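Local coordinates for protein aerobactin synthase IucA (Klebsiella pneumoniae subsp. pneumoniae, PDB 5JM8) that is an ATP-dependent NIS synthetase that binds ATP and magnesium and probably condenses citrate with N6-acetyl-N6-hydroxylysine on the way to the siderophore aerobactin, at residues A[186-191]-A[332-337]; A[292-297]-A[338-343]. All coordinates share one frame; numbering follows the deposited sequence.

Contact 1: A[186-191]-A[332-337]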
ATOM      1  N   LYS A 186      33.549  18.167  12.691  1.00 36.60           N
ATOM      2  CA  LYS A 186      33.051  19.286  11.894  1.00 36.10           C
ATOM      3  C   LYS A 186      34.169  20.160  11.328  1.00 42.04           C
ATOM      4  O   LYS A 186      33.979  20.847  10.323  1.00 42.77           O
ATOM      5  CB  LYS A 186      32.110  20.145  12.735  1.00 33.50           C
ATOM      6  CG  LYS A 186      32.761  20.777  13.954  1.00 33.51           C
ATOM      7  CD  LYS A 186      31.743  21.578  14.748  1.00 34.40           C
ATOM      8  CE  LYS A 186      32.360  22.213  15.977  1.00 39.10           C
ATOM      9  NZ  LYS A 186      31.349  22.965  16.767  1.00 41.43           N
ATOM     10  N   THR A 187      35.330  20.130  11.974  1.00 42.97           N
ATOM     11  CA  THR A 187      36.489  20.884  11.501  1.00 42.91           C
ATOM     12  C   THR A 187      37.016  20.334  10.183  1.00 43.39           C
ATOM     13  O   THR A 187      37.887  20.944   9.560  1.00 46.09           O
ATOM     14  CB  THR A 187      37.646  20.864  12.520  1.00 43.03           C
ATOM     15  OG1 THR A 187      38.121  19.522  12.683  1.00 43.20           O
ATOM     16  CG2 THR A 187      37.200  21.413  13.869  1.00 43.18           C
ATOM     17  N   GLN A 188      36.500  19.177   9.771  1.00 41.92           N
ATOM     18  CA  GLN A 188      36.905  18.557   8.514  1.00 39.59           C
ATOM     19  C   GLN A 188      35.736  18.416   7.540  1.00 36.70           C
ATOM     20  O   GLN A 188      35.838  17.708   6.536  1.00 32.10           O
ATOM     21  CB  GLN A 188      37.532  17.187   8.778  1.00 38.30           C
ATOM     22  CG  GLN A 188      38.781  17.242   9.645  1.00 37.13           C
ATOM     23  CD  GLN A 188      39.843  18.169   9.084  1.00 34.79           C
ATOM     24  OE1 GLN A 188      40.230  19.147   9.723  1.00 35.67           O
ATOM     25  NE2 GLN A 188      40.321  17.864   7.884  1.00 34.54           N
ATOM     26  N   ILE A 189      34.634  19.098   7.840  1.00 40.16           N
ATOM     27  CA  ILE A 189      33.454  19.085   6.979  1.00 39.55           C
ATOM     28  C   ILE A 189      33.215  20.452   6.356  1.00 42.31           C
ATOM     29  O   ILE A 189      32.854  21.404   7.048  1.00 46.73           O
ATOM     30  CB  ILE A 189      32.192  18.661   7.755  1.00 36.22           C
ATOM     31  CG1 ILE A 189      32.314  17.201   8.191  1.00 34.67           C
ATOM     32  CG2 ILE A 189      30.944  18.844   6.892  1.00 34.53           C
ATOM     33  CD1 ILE A 189      31.228  16.750   9.144  1.00 33.63           C
ATOM     34  N   ALA A 190      33.411  20.535   5.043  1.00 37.33           N
ATOM     35  CA  ALA A 190      33.107  21.742   4.284  1.00 36.18           C
ATOM     36  C   ALA A 190      31.802  21.539   3.530  1.00 35.92           C
ATOM     37  O   ALA A 190      31.597  20.498   2.907  1.00 37.07           O
ATOM     38  CB  ALA A 190      34.231  22.069   3.320  1.00 35.82           C
ATOM     39  N   GLY A 191      30.917  22.527   3.582  1.00 35.41           N
ATOM     40  CA  GLY A 191      29.651  22.419   2.887  1.00 33.09           C
ATOM     41  C   GLY A 191      28.799  23.666   2.986  1.00 31.39           C
ATOM     42  O   GLY A 191      29.254  24.716   3.437  1.00 29.85           O
ATOM     43  N   GLY A 332      31.548  18.162   1.668  1.00 34.13           N
ATOM     44  CA  GLY A 332      32.750  17.454   1.282  1.00 32.46           C
ATOM     45  C   GLY A 332      33.706  17.363   2.450  1.00 33.95           C
ATOM     46  O   GLY A 332      33.478  17.968   3.499  1.00 36.86           O
ATOM     47  N   LEU A 333      34.775  16.597   2.270  1.00 32.55           N
ATOM     48  CA  LEU A 333      35.810  16.480   3.283  1.00 31.81           C
ATOM     49  C   LEU A 333      36.976  17.386   2.930  1.00 32.78           C
ATOM     50  O   LEU A 333      37.306  17.556   1.756  1.00 31.69           O
ATOM     51  CB  LEU A 333      36.288  15.033   3.407  1.00 30.80           C
ATOM     52  CG  LEU A 333      35.246  14.023   3.884  1.00 31.68           C
ATOM     53  CD1 LEU A 333      35.807  12.615   3.788  1.00 31.71           C
ATOM     54  CD2 LEU A 333      34.804  14.327   5.310  1.00 34.07           C
ATOM     55  N   ARG A 334      37.582  17.975   3.954  1.00 35.43           N
ATOM     56  CA  ARG A 334      38.810  18.741   3.789  1.00 37.27           C
ATOM     57  C   ARG A 334      39.946  18.021   4.512  1.00 39.96           C
ATOM     58  O   ARG A 334      39.731  17.422   5.567  1.00 36.79           O
ATOM     59  CB  ARG A 334      38.635  20.164   4.327  1.00 36.17           C
ATOM     60  CG  ARG A 334      37.990  20.206   5.696  1.00 37.45           C
ATOM     61  CD  ARG A 334      38.142  21.550   6.381  1.00 41.07           C
ATOM     62  NE  ARG A 334      37.578  22.660   5.616  1.00 42.07           N
ATOM     63  CZ  ARG A 334      36.390  23.211   5.850  1.00 38.54           C
ATOM     64  NH1 ARG A 334      35.612  22.758   6.826  1.00 35.87           N
ATOM     65  NH2 ARG A 334      35.973  24.223   5.103  1.00 37.02           N
ATOM     66  N   ASP A 335      41.150  18.065   3.944  1.00 42.96           N
ATOM     67  CA  ASP A 335      42.298  17.420   4.575  1.00 44.78           C
ATOM     68  C   ASP A 335      42.703  18.187   5.837  1.00 48.11           C
ATOM     69  O   ASP A 335      42.028  19.135   6.238  1.00 47.85           O
ATOM     70  CB  ASP A 335      43.479  17.307   3.595  1.00 43.89           C
ATOM     71  CG  ASP A 335      43.937  18.651   3.047  1.00 44.27           C
ATOM     72  OD1 ASP A 335      43.714  19.692   3.699  1.00 46.48           O
ATOM     73  OD2 ASP A 335      44.539  18.661   1.952  1.00 42.39           O
ATOM     74  N   LEU A 336      43.800  17.773   6.461  1.00 49.08           N
ATOM     75  CA  LEU A 336      44.229  18.369   7.722  1.00 49.91           C
ATOM     76  C   LEU A 336      44.616  19.837   7.564  1.00 52.43           C
ATOM     77  O   LEU A 336      44.581  20.601   8.528  1.00 56.05           O
ATOM     78  CB  LEU A 336      45.405  17.581   8.297  1.00 50.11           C
ATOM     79  CG  LEU A 336      45.766  17.915   9.744  1.00 52.39           C
ATOM     80  CD1 LEU A 336      46.065  16.637  10.507  1.00 51.48           C
ATOM     81  CD2 LEU A 336      46.948  18.872   9.795  1.00 56.68           C
ATOM     82  N   HIS A 337      44.983  20.227   6.348  1.00 53.04           N
ATOM     83  CA  HIS A 337      45.338  21.612   6.055  1.00 53.44           C
ATOM     84  C   HIS A 337      44.121  22.453   5.672  1.00 51.85           C
ATOM     85  O   HIS A 337      44.236  23.661   5.460  1.00 53.41           O
ATOM     86  CB  HIS A 337      46.375  21.664   4.933  1.00 55.66           C
ATOM     87  CG  HIS A 337      47.659  20.973   5.269  1.00 59.72           C
ATOM     88  ND1 HIS A 337      48.458  21.362   6.323  1.00 60.93           N
ATOM     89  CD2 HIS A 337      48.283  19.920   4.690  1.00 61.77           C
ATOM     90  CE1 HIS A 337      49.519  20.576   6.379  1.00 62.19           C
ATOM     91  NE2 HIS A 337      49.437  19.694   5.400  1.00 62.89           N
TER
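Lys186 and Thr187 form a short 3-10 turn, closed by Ile189 N bonding back to Lys186 O, which brings the chain up beside strand 329-334. The carbonyl of Thr187 meets the aliphatic part of Arg334, Thr187 O lying 3.2 Å from Arg334 CD. Gln188 grips segment 332-337 at two places. Its backbone O accepts Arg334 N in a nearly straight bond (165° at the hydrogen). The Gln188 side chain, bent at chi2 (-55°), carries its NE2 to Asp335 O at 2.7 Å; that oxygen lies in the amide plane, whereas NE2 sits well above the plane of the carbonyl it meets. Glutamine suits the place, being long enough to reach the backbone O of Asp335. Ile189 forms an antiparallel non-hydrogen-bonded pair with Leu333, and their branched side chains share the apolar face of the sheet. Ala190 and Gly332 make the adjoining hydrogen-bonded pair: Ala190 N to Gly332 O is 3.0 Å, and Gly332 N to Ala190 O is 2.6 Å, the latter nearly along the C=O axis. On the face opposite Ile189, where Gly332 brings no side chain, Ala190 CB lies over the Arg334 guanidinium, 3.3 Å above its plane and offset toward the rim. Arg334 folds back there through its bend at chi3 (58°), and so small a methyl lets the flat group lie close. Ile189 and Leu333 pack on Val184 of strand 177-185; Ile189 also touches Trp222 and Leu333 touches Phe224, both of strand 221-226, while helix 238-246 meets Leu333 through Trp239 and Gln188 through Leu243.

Contact 2: A[292-297]-A[338-343]; sequences LSVKEV and GNIMQE
The N-terminus of helix 294-306 faces the short, weakly bonded strand 340-341 and the corner that follows it, a surface contact made by packing of side chains on each other and on the backbone. Ser293 occupies the N-cap: with chi1 at 62°, its OG lies between the backbone N and the carbonyl carbon and accepts Glu296 N at 3.3 Å, satisfying an amide that the first helical turn leaves without a backbone acceptor. Serine's short hydroxyl suits this turn back. Gln342 reaches across from the corner, its chain extended beyond CG (chi2 -171°), and lays its terminal amide alongside the cap residue. Gln342 NE2 comes within 3.3 Å of Ser293 CB, and Gln342 CB lies 3.4 Å from Leu292 O. The polar end thus packs against the carbon side of the serine, whose hydroxyl is engaged in capping. The residue after the cap supplies the apolar part: Val294 CG2 lies 3.8 Å from both CG2 and CD1 of Ile340, the two side chains crossing at about a right angle; beta-branching puts methyls close to each backbone. Ser280 OG is hydrogen-bonded to both Leu292 N and Gln342 O, linking the two backbones through strand 275-284. The Leu292 side chain is about 6 Å from the bound ATP, placing near the nucleotide a serine-capped helix N-terminus packed against a short strand and the corner after it.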
ATOM      1  N   LEU A 292      32.886  15.734  -9.008  1.00 32.56           N
ATOM      2  CA  LEU A 292      32.319  17.068  -8.871  1.00 28.17           C
ATOM      3  C   LEU A 292      33.393  18.059  -8.459  1.00 30.91           C
ATOM      4  O   LEU A 292      34.452  17.674  -7.964  1.00 33.63           O
ATOM      5  CB  LEU A 292      31.193  17.078  -7.838  1.00 23.40           C
ATOM      6  CG  LEU A 292      29.924  16.303  -8.186  1.00 22.95           C
ATOM      7  CD1 LEU A 292      28.995  16.268  -6.983  1.00 23.71           C
ATOM      8  CD2 LEU A 292      29.233  16.925  -9.389  1.00 24.09           C
ATOM      9  N   SER A 293      33.107  19.338  -8.668  1.00 29.03           N
ATOM     10  CA  SER A 293      33.970  20.406  -8.191  1.00 31.28           C
ATOM     11  C   SER A 293      33.143  21.380  -7.366  1.00 30.83           C
ATOM     12  O   SER A 293      31.922  21.451  -7.517  1.00 30.49           O
ATOM     13  CB  SER A 293      34.641  21.125  -9.362  1.00 35.81           C
ATOM     14  OG  SER A 293      33.680  21.732 -10.205  1.00 40.33           O
ATOM     15  N   VAL A 294      33.811  22.115  -6.483  1.00 28.60           N
ATOM     16  CA  VAL A 294      33.154  23.148  -5.692  1.00 27.10           C
ATOM     17  C   VAL A 294      32.425  24.105  -6.623  1.00 27.05           C
ATOM     18  O   VAL A 294      31.327  24.566  -6.335  1.00 30.47           O
ATOM     19  CB  VAL A 294      34.165  23.927  -4.833  1.00 28.41           C
ATOM     20  CG1 VAL A 294      33.496  25.120  -4.161  1.00 29.30           C
ATOM     21  CG2 VAL A 294      34.793  23.011  -3.799  1.00 28.49           C
ATOM     22  N   LYS A 295      33.073  24.389  -7.745  1.00 27.44           N
ATOM     23  CA  LYS A 295      32.516  25.201  -8.816  1.00 28.36           C
ATOM     24  C   LYS A 295      31.109  24.759  -9.226  1.00 29.40           C
ATOM     25  O   LYS A 295      30.159  25.539  -9.163  1.00 30.64           O
ATOM     26  CB  LYS A 295      33.462  25.127 -10.011  1.00 27.84           C
ATOM     27  CG  LYS A 295      33.101  25.969 -11.211  1.00 28.96           C
ATOM     28  CD  LYS A 295      34.157  25.750 -12.286  1.00 31.00           C
ATOM     29  CE  LYS A 295      33.936  26.609 -13.512  1.00 30.46           C
ATOM     30  NZ  LYS A 295      34.224  28.029 -13.212  1.00 30.90           N
ATOM     31  N   GLU A 296      30.987  23.498  -9.630  1.00 30.30           N
ATOM     32  CA  GLU A 296      29.731  22.956 -10.147  1.00 26.23           C
ATOM     33  C   GLU A 296      28.625  22.884  -9.095  1.00 24.11           C
ATOM     34  O   GLU A 296      27.452  23.064  -9.412  1.00 23.13           O
ATOM     35  CB  GLU A 296      29.965  21.561 -10.734  1.00 25.03           C
ATOM     36  CG  GLU A 296      30.926  21.536 -11.920  1.00 30.46           C
ATOM     37  CD  GLU A 296      31.416  20.137 -12.258  1.00 37.27           C
ATOM     38  OE1 GLU A 296      30.853  19.159 -11.723  1.00 42.62           O
ATOM     39  OE2 GLU A 296      32.367  20.017 -13.058  1.00 37.63           O
ATOM     40  N   VAL A 297      28.991  22.615  -7.846  1.00 26.42           N
ATOM     41  CA  VAL A 297      27.987  22.485  -6.795  1.00 28.18           C
ATOM     42  C   VAL A 297      27.497  23.858  -6.340  1.00 24.08           C
ATOM     43  O   VAL A 297      26.430  23.971  -5.737  1.00 23.69           O
ATOM     44  CB  VAL A 297      28.527  21.685  -5.580  1.00 26.29           C
ATOM     45  CG1 VAL A 297      28.877  20.262  -5.998  1.00 24.04           C
ATOM     46  CG2 VAL A 297      29.731  22.368  -4.956  1.00 28.41           C
ATOM     47  N   GLY A 338      42.962  21.807   5.573  1.00 44.31           N
ATOM     48  CA  GLY A 338      41.719  22.502   5.287  1.00 44.11           C
ATOM     49  C   GLY A 338      41.367  22.577   3.811  1.00 40.27           C
ATOM     50  O   GLY A 338      40.509  23.368   3.415  1.00 37.65           O
ATOM     51  N   ASN A 339      42.023  21.756   2.997  1.00 41.44           N
ATOM     52  CA  ASN A 339      41.780  21.744   1.557  1.00 40.49           C
ATOM     53  C   ASN A 339      40.647  20.810   1.152  1.00 43.45           C
ATOM     54  O   ASN A 339      40.734  19.598   1.346  1.00 45.13           O
ATOM     55  CB  ASN A 339      43.050  21.342   0.811  1.00 38.69           C
ATOM     56  CG  ASN A 339      44.123  22.404   0.877  1.00 41.65           C
ATOM     57  OD1 ASN A 339      45.219  22.165   1.381  1.00 47.05           O
ATOM     58  ND2 ASN A 339      43.813  23.589   0.365  1.00 39.89           N
ATOM     59  N   ILE A 340      39.596  21.386   0.573  1.00 43.14           N
ATOM     60  CA  ILE A 340      38.458  20.614   0.087  1.00 39.92           C
ATOM     61  C   ILE A 340      38.911  19.546  -0.900  1.00 39.09           C
ATOM     62  O   ILE A 340      39.512  19.853  -1.931  1.00 40.16           O
ATOM     63  CB  ILE A 340      37.409  21.519  -0.597  1.00 37.94           C
ATOM     64  CG1 ILE A 340      36.827  22.513   0.411  1.00 39.30           C
ATOM     65  CG2 ILE A 340      36.287  20.675  -1.213  1.00 35.79           C
ATOM     66  CD1 ILE A 340      35.914  23.562  -0.202  1.00 40.11           C
ATOM     67  N   MET A 341      38.617  18.292  -0.574  1.00 38.69           N
ATOM     68  CA  MET A 341      38.946  17.174  -1.448  1.00 35.33           C
ATOM     69  C   MET A 341      37.758  16.871  -2.360  1.00 34.31           C
ATOM     70  O   MET A 341      36.760  16.294  -1.927  1.00 31.00           O
ATOM     71  CB  MET A 341      39.331  15.947  -0.622  1.00 33.82           C
ATOM     72  CG  MET A 341      40.404  16.220   0.429  1.00 36.40           C
ATOM     73  SD  MET A 341      41.908  16.970  -0.223  1.00 38.89           S
ATOM     74  CE  MET A 341      42.434  15.736  -1.409  1.00 40.01           C
ATOM     75  N   GLN A 342      37.877  17.263  -3.625  1.00 34.15           N
ATOM     76  CA  GLN A 342      36.764  17.198  -4.567  1.00 32.94           C
ATOM     77  C   GLN A 342      36.248  15.783  -4.793  1.00 31.06           C
ATOM     78  O   GLN A 342      35.099  15.592  -5.192  1.00 28.09           O
ATOM     79  CB  GLN A 342      37.177  17.807  -5.908  1.00 33.14           C
ATOM     80  CG  GLN A 342      37.238  19.324  -5.900  1.00 36.40           C
ATOM     81  CD  GLN A 342      37.434  19.904  -7.286  1.00 42.80           C
ATOM     82  OE1 GLN A 342      37.688  19.175  -8.246  1.00 49.16           O
ATOM     83  NE2 GLN A 342      37.308  21.220  -7.401  1.00 42.56           N
ATOM     84  N   GLU A 343      37.095  14.793  -4.538  1.00 32.87           N
ATOM     85  CA  GLU A 343      36.712  13.402  -4.731  1.00 33.62           C
ATOM     86  C   GLU A 343      35.758  12.919  -3.635  1.00 33.58           C
ATOM     87  O   GLU A 343      35.200  11.827  -3.733  1.00 36.81           O
ATOM     88  CB  GLU A 343      37.959  12.514  -4.776  1.00 37.69           C
ATOM     89  CG  GLU A 343      38.896  12.830  -5.935  1.00 44.22           C
ATOM     90  CD  GLU A 343      39.962  11.767  -6.139  1.00 50.87           C
ATOM     91  OE1 GLU A 343      40.265  11.036  -5.172  1.00 56.57           O
ATOM     92  OE2 GLU A 343      40.492  11.658  -7.266  1.00 50.86           O
TER

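From the N terminus, the chain passes through 186-191, then 292-297, and only later reaches 332-337 and 338-343, which follow each other directly. Contact 1 therefore closes a loop of 140 intervening residues and contact 2 one of 40; their segments alternate, so the two loops cross instead of nesting. The pairing of strands 329-334 and 340-341 joins them: Leu333 O and Met341 N probably form a hydrogen bond, and Ala190 CB packs on Ile340 CG1. With centres 11 Å apart, the contacts tie strand 189-193 and the start of helix 294-306, near the ATP, to the same hairpin.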